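Long-range contacts in rhamnogalacturonan endolyase YesW (Bacillus subtilis, PDB 2ZUX), which cleaves the type I rhamnogalacturonan of plant cell walls by endo-type elimination, as a secreted calcium- or manganese-dependent lyase of polysaccharide lyase family 11: residues F37-D42 with Y67-V72; T206-G211 with G239-T244. All coordinates share one frame; numbering follows the deposited sequence.

Contact 1 of 2, residues F37-D42 with Y67-V72; sequences FNVYRD and YTVRAV
From Phe37 opposite Ala71 to Arg41 opposite Tyr67 the two strands run antiparallel, their axes 4.7 Å apart at closest, and the hydrogen-bonded pairs Asn38-Arg70 and Tyr40-Thr68 each exchange two N-H···O=C bonds, the straightest being Asn38 N to Arg70 O (2.8 Å, 174° at the hydrogen). On the face carrying Asn38, Tyr40, Thr68 and Arg70, the guanidinium of Arg70 stacks flat on the Tyr40 ring, the planes 13° apart. Arg70 CZ stands 3.7 Å from the ring centroid, over the face but offset to the hydroxyl side, a cation-pi contact that runs diagonally between the two hydrogen-bonded pairs. Glu77, from strand 76-87, bonds both partners of the stack: OE1 makes a salt bridge with Arg70 NH1, while OE2 bonds both Tyr40 OH and Asn38 ND2; Asn38 OD1 accepts from Asn47 ND2. Thr68 OG1 meets Tyr40 CB at 3.4 Å and also binds a water. On the other face, Phe37 CD1 packs on Val69 CG1 (3.6 Å) and its CE1 on Ala71 CB. Arg41 runs alongside Tyr67; with CG anti to the backbone N (chi1 -172°), its CG lies over the Tyr67 ring, 4.1 Å from the centroid, and Asp58 OD2 takes both Arg41 NH1 and Tyr67 OH. This is a regular antiparallel pair of neighbouring strands in the N-terminal beta-sheet domain, a domain assigned to the E-set clan.

Contact 2 of 2, residues T206-G211 with G239-T244; sequences TGKVIG and GKELVT
The carboxylate of Glu241 is the flat group here, touched on one face by Ile210 and approached at both oxygens. The contact ties a long loop of the beta-propeller domain to strand 241-246, the outermost strand of a four-stranded antiparallel sheet; the loop joins strands 193-198 and 230-235 of that same sheet. Ile210 CG1 stands over Glu241 OE2, 3.8 Å away, so an aliphatic branch covers that face. Lys208 NZ reaches Glu241 OE1 at 2.8 Å as a salt bridge, on the syn side and 21° out of the carboxylate plane, displaced toward the same face as Ile210. At the far oxygen, Thr244 OG1 donates to the anti lone pair of Glu241 OE2 (2.6 Å). A classic beta bulge follows Glu241, Leu242 and Val243 both facing Val233. The Lys208 chain, bent at chi3 (83°) and again at chi4 (86°), curls its ammonium back to the strand. An alanine in place of Glu241 would probably leave Lys208 NZ without its charged mate, take the acceptor from Thr244 OG1 and open a gap beneath Ile210 CG1. Ile210 CD1 also comes within 4.1 Å of Thr244 OG1, whose second partner is Thr232. Asp204 bridges the segments, OD1 accepting from Lys208 N and bonding Thr206 OG1, OD2 accepting from Glu241 N. Val209 points away from the strand and touches a bound rhamnose. At the opposite end of the contact, Thr206 CG2 rests against Lys240 CB at 3.8 Å.

Overall arrangement
Contact 1 closes before contact 2 opens along the chain, and the two share no strand or sheet. Their centres are 43 Å apart and their nearest atoms about 30 Å apart. Contact 1 joins neighbouring strands 36-41 and 66-73 inside the N-terminal beta-sheet domain, about 31 Å from the centre of the chain, and is buried. Contact 2 belongs to the family 11 propeller domain, about 25 Å from that centre, and lies at the surface. The one is strand pairing internal to its domain, while the other sets a loop against an edge strand; of the two, contact 2 is the one with a residue, Val209, touching a bound rhamnose.

Contact 1 of 2, residues F37-D42 with Y67-V72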
loop_
_atom_site.group_PDB
_atom_site.type_symbol
_atom_site.label_atom_id
_atom_site.label_comp_id
_atom_site.label_asym_id
_atom_site.label_seq_id
_atom_site.Cartn_x
_atom_site.Cartn_y
_atom_site.Cartn_z
ATOM N N PHE A 37 15.287 15.431 -20.927
ATOM C CA PHE A 37 13.945 15.528 -21.501
ATOM C C PHE A 37 13.663 16.844 -22.211
ATOM O O PHE A 37 14.104 17.911 -21.776
ATOM C CB PHE A 37 12.883 15.306 -20.422
ATOM C CG PHE A 37 12.971 13.965 -19.763
ATOM C CD1 PHE A 37 12.416 12.847 -20.373
ATOM C CD2 PHE A 37 13.632 13.814 -18.547
ATOM C CE1 PHE A 37 12.499 11.596 -19.778
ATOM C CE2 PHE A 37 13.724 12.563 -17.945
ATOM C CZ PHE A 37 13.157 11.453 -18.564
ATOM N N ASN A 38 12.903 16.750 -23.299
ATOM C CA ASN A 38 12.309 17.924 -23.925
ATOM C C ASN A 38 10.801 17.938 -23.706
ATOM O O ASN A 38 10.145 16.896 -23.794
ATOM C CB ASN A 38 12.637 17.976 -25.419
ATOM C CG ASN A 38 14.090 18.343 -25.687
ATOM O OD1 ASN A 38 14.699 19.098 -24.929
ATOM N ND2 ASN A 38 14.650 17.807 -26.771
ATOM N N VAL A 39 10.271 19.122 -23.410
ATOM C CA VAL A 39 8.845 19.301 -23.142
ATOM C C VAL A 39 8.177 20.008 -24.325
ATOM O O VAL A 39 8.648 21.058 -24.779
ATOM C CB VAL A 39 8.610 20.099 -21.836
ATOM C CG1 VAL A 39 7.127 20.143 -21.484
ATOM C CG2 VAL A 39 9.404 19.489 -20.683
ATOM N N TYR A 40 7.083 19.427 -24.811
ATOM C CA TYR A 40 6.353 19.968 -25.959
ATOM C C TYR A 40 4.917 20.311 -25.608
ATOM O O TYR A 40 4.196 19.495 -25.025
ATOM C CB TYR A 40 6.357 18.968 -27.111
ATOM C CG TYR A 40 7.711 18.759 -27.744
ATOM C CD1 TYR A 40 8.030 19.362 -28.960
ATOM C CD2 TYR A 40 8.672 17.954 -27.133
ATOM C CE1 TYR A 40 9.278 19.172 -29.548
ATOM C CE2 TYR A 40 9.917 17.762 -27.710
ATOM C CZ TYR A 40 10.213 18.374 -28.916
ATOM O OH TYR A 40 11.448 18.179 -29.493
ATOM N N ARG A 41 4.507 21.525 -25.964
ATOM C CA ARG A 41 3.102 21.910 -25.892
ATOM C C ARG A 41 2.520 21.933 -27.303
ATOM O O ARG A 41 2.888 22.788 -28.119
ATOM C CB ARG A 41 2.928 23.269 -25.213
ATOM C CG ARG A 41 1.462 23.625 -24.949
ATOM C CD ARG A 41 1.285 25.038 -24.435
ATOM N NE ARG A 41 1.605 26.035 -25.453
ATOM C CZ ARG A 41 2.537 26.976 -25.330
ATOM N NH1 ARG A 41 3.256 27.082 -24.221
ATOM N NH2 ARG A 41 2.744 27.830 -26.324
ATOM N N ASP A 42 1.631 20.977 -27.577
ATOM C CA ASP A 42 0.975 20.826 -28.880
ATOM C C ASP A 42 1.971 20.788 -30.044
ATOM O O ASP A 42 1.775 21.443 -31.076
ATOM C CB ASP A 42 -0.103 21.905 -29.075
ATOM C CG ASP A 42 -1.289 21.713 -28.143
ATOM O OD1 ASP A 42 -2.053 20.746 -28.343
ATOM O OD2 ASP A 42 -1.457 22.528 -27.215
ATOM N N TYR A 67 0.179 18.165 -23.888
ATOM C CA TYR A 67 1.617 18.043 -23.694
ATOM C C TYR A 67 2.139 16.664 -24.037
ATOM O O TYR A 67 1.434 15.664 -23.902
ATOM C CB TYR A 67 1.977 18.388 -22.244
ATOM C CG TYR A 67 1.736 19.839 -21.906
ATOM C CD1 TYR A 67 2.767 20.772 -21.992
ATOM C CD2 TYR A 67 0.468 20.283 -21.527
ATOM C CE1 TYR A 67 2.546 22.108 -21.699
ATOM C CE2 TYR A 67 0.235 21.611 -21.233
ATOM C CZ TYR A 67 1.276 22.520 -21.323
ATOM O OH TYR A 67 1.045 23.836 -21.028
ATOM N N THR A 68 3.385 16.634 -24.510
ATOM C CA THR A 68 4.154 15.411 -24.654
ATOM C C THR A 68 5.553 15.701 -24.138
ATOM O O THR A 68 5.962 16.861 -24.033
ATOM C CB THR A 68 4.239 14.923 -26.118
ATOM O OG1 THR A 68 4.730 15.982 -26.951
ATOM C CG2 THR A 68 2.874 14.453 -26.626
ATOM N N VAL A 69 6.266 14.637 -23.795
ATOM C CA VAL A 69 7.668 14.723 -23.434
ATOM C C VAL A 69 8.453 13.752 -24.310
ATOM O O VAL A 69 7.944 12.693 -24.681
ATOM C CB VAL A 69 7.875 14.453 -21.918
ATOM C CG1 VAL A 69 9.321 14.077 -21.603
ATOM C CG2 VAL A 69 7.444 15.671 -21.107
ATOM N N ARG A 70 9.676 14.134 -24.665
ATOM C CA ARG A 70 10.573 13.257 -25.404
ATOM C C ARG A 70 11.864 13.114 -24.617
ATOM O O ARG A 70 12.481 14.119 -24.250
ATOM C CB ARG A 70 10.867 13.816 -26.802
ATOM C CG ARG A 70 9.628 14.010 -27.668
ATOM C CD ARG A 70 9.989 14.433 -29.087
ATOM N NE ARG A 70 8.861 15.095 -29.739
ATOM C CZ ARG A 70 8.948 15.862 -30.824
ATOM N NH1 ARG A 70 10.121 16.081 -31.408
ATOM N NH2 ARG A 70 7.850 16.414 -31.328
ATOM N N ALA A 71 12.254 11.871 -24.343
ATOM C CA ALA A 71 13.543 11.595 -23.720
ATOM C C ALA A 71 14.665 11.874 -24.714
ATOM O O ALA A 71 14.487 11.725 -25.928
ATOM C CB ALA A 71 13.611 10.152 -23.233
ATOM N N VAL A 72 15.809 12.300 -24.192
ATOM C CA VAL A 72 17.015 12.475 -24.996
ATOM C C VAL A 72 18.051 11.504 -24.461
ATOM O O VAL A 72 18.516 11.635 -23.328
ATOM C CB VAL A 72 17.546 13.924 -24.947
ATOM C CG1 VAL A 72 18.806 14.068 -25.805
ATOM C CG2 VAL A 72 16.476 14.905 -25.408
HETATM O O HOH W 1 3.029 18.168 -27.676
#

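Contact 2 of 2, residues T206-G211 with G239-T244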
loop_
_atom_site.group_PDB
_atom_site.type_symbol
_atom_site.label_atom_id
_atom_site.label_comp_id
_atom_site.label_asym_id
_atom_site.label_seq_id
_atom_site.Cartn_x
_atom_site.Cartn_y
_atom_site.Cartn_z
ATOM N N THR A 206 -17.726 -11.457 -14.283
ATOM C CA THR A 206 -18.591 -11.859 -15.405
ATOM C C THR A 206 -19.935 -12.395 -14.925
ATOM O O THR A 206 -20.743 -12.857 -15.729
ATOM C CB THR A 206 -17.936 -12.934 -16.306
ATOM O OG1 THR A 206 -17.924 -14.206 -15.641
ATOM C CG2 THR A 206 -16.527 -12.536 -16.726
ATOM N N GLY A 207 -20.168 -12.350 -13.620
ATOM C CA GLY A 207 -21.419 -12.832 -13.054
ATOM C C GLY A 207 -21.484 -14.319 -12.765
ATOM O O GLY A 207 -22.573 -14.855 -12.523
ATOM N N LYS A 208 -20.334 -14.986 -12.789
ATOM C CA LYS A 208 -20.265 -16.416 -12.496
ATOM C C LYS A 208 -20.008 -16.619 -11.017
ATOM O O LYS A 208 -19.078 -16.036 -10.449
ATOM C CB LYS A 208 -19.175 -17.090 -13.325
ATOM C CG LYS A 208 -19.255 -18.613 -13.272
ATOM C CD LYS A 208 -18.069 -19.273 -13.935
ATOM C CE LYS A 208 -16.889 -19.343 -12.991
ATOM N NZ LYS A 208 -16.955 -20.563 -12.146
ATOM N N VAL A 209 -20.841 -17.436 -10.390
ATOM C CA VAL A 209 -20.737 -17.690 -8.961
ATOM C C VAL A 209 -19.787 -18.868 -8.703
ATOM O O VAL A 209 -19.851 -19.902 -9.380
ATOM C CB VAL A 209 -22.133 -17.916 -8.338
ATOM C CG1 VAL A 209 -22.025 -18.120 -6.845
ATOM C CG2 VAL A 209 -23.050 -16.730 -8.630
ATOM N N ILE A 210 -18.885 -18.674 -7.742
ATOM C CA ILE A 210 -17.896 -19.674 -7.348
ATOM C C ILE A 210 -18.501 -20.686 -6.373
ATOM O O ILE A 210 -19.246 -20.321 -5.467
ATOM C CB ILE A 210 -16.654 -18.980 -6.718
ATOM C CG1 ILE A 210 -15.945 -18.126 -7.777
ATOM C CG2 ILE A 210 -15.683 -20.005 -6.113
ATOM C CD1 ILE A 210 -14.857 -17.220 -7.249
ATOM N N GLY A 211 -18.172 -21.962 -6.578
ATOM C CA GLY A 211 -18.544 -23.035 -5.653
ATOM C C GLY A 211 -20.025 -23.352 -5.593
ATOM O O GLY A 211 -20.721 -23.352 -6.613
ATOM N N GLY A 239 -12.186 -9.306 -14.287
ATOM C CA GLY A 239 -12.668 -9.812 -13.004
ATOM C C GLY A 239 -13.100 -11.267 -13.087
ATOM O O GLY A 239 -13.732 -11.778 -12.168
ATOM N N LYS A 240 -12.776 -11.934 -14.192
ATOM C CA LYS A 240 -13.154 -13.333 -14.384
ATOM C C LYS A 240 -12.290 -14.239 -13.511
ATOM O O LYS A 240 -11.082 -14.033 -13.399
ATOM C CB LYS A 240 -13.005 -13.718 -15.862
ATOM C CG LYS A 240 -13.427 -15.142 -16.202
ATOM C CD LYS A 240 -13.193 -15.447 -17.675
ATOM C CE LYS A 240 -11.709 -15.425 -18.037
ATOM N NZ LYS A 240 -11.475 -15.779 -19.475
ATOM N N GLU A 241 -12.915 -15.244 -12.904
ATOM C CA GLU A 241 -12.184 -16.260 -12.154
ATOM C C GLU A 241 -11.189 -16.971 -13.078
ATOM O O GLU A 241 -11.580 -17.488 -14.133
ATOM C CB GLU A 241 -13.167 -17.285 -11.584
ATOM C CG GLU A 241 -12.518 -18.462 -10.857
ATOM C CD GLU A 241 -13.477 -19.606 -10.630
ATOM O OE1 GLU A 241 -14.323 -19.869 -11.512
ATOM O OE2 GLU A 241 -13.386 -20.262 -9.575
ATOM N N LEU A 242 -9.914 -16.990 -12.701
ATOM C CA LEU A 242 -8.908 -17.755 -13.444
ATOM C C LEU A 242 -8.656 -19.116 -12.811
ATOM O O LEU A 242 -8.678 -20.142 -13.490
ATOM C CB LEU A 242 -7.593 -16.978 -13.568
ATOM C CG LEU A 242 -7.629 -15.724 -14.444
ATOM C CD1 LEU A 242 -6.320 -14.951 -14.338
ATOM C CD2 LEU A 242 -7.930 -16.080 -15.913
ATOM N N VAL A 243 -8.426 -19.119 -11.501
ATOM C CA VAL A 243 -8.211 -20.352 -10.741
ATOM C C VAL A 243 -8.685 -20.131 -9.313
ATOM O O VAL A 243 -8.492 -19.045 -8.748
ATOM C CB VAL A 243 -6.720 -20.797 -10.756
ATOM C CG1 VAL A 243 -5.814 -19.710 -10.195
ATOM C CG2 VAL A 243 -6.524 -22.101 -9.994
ATOM N N THR A 244 -9.311 -21.157 -8.751
ATOM C CA THR A 244 -9.727 -21.174 -7.354
ATOM C C THR A 244 -9.246 -22.464 -6.709
ATOM O O THR A 244 -9.422 -23.547 -7.271
ATOM C CB THR A 244 -11.249 -21.049 -7.235
ATOM O OG1 THR A 244 -11.638 -19.761 -7.709
ATOM C CG2 THR A 244 -11.713 -21.189 -5.800
#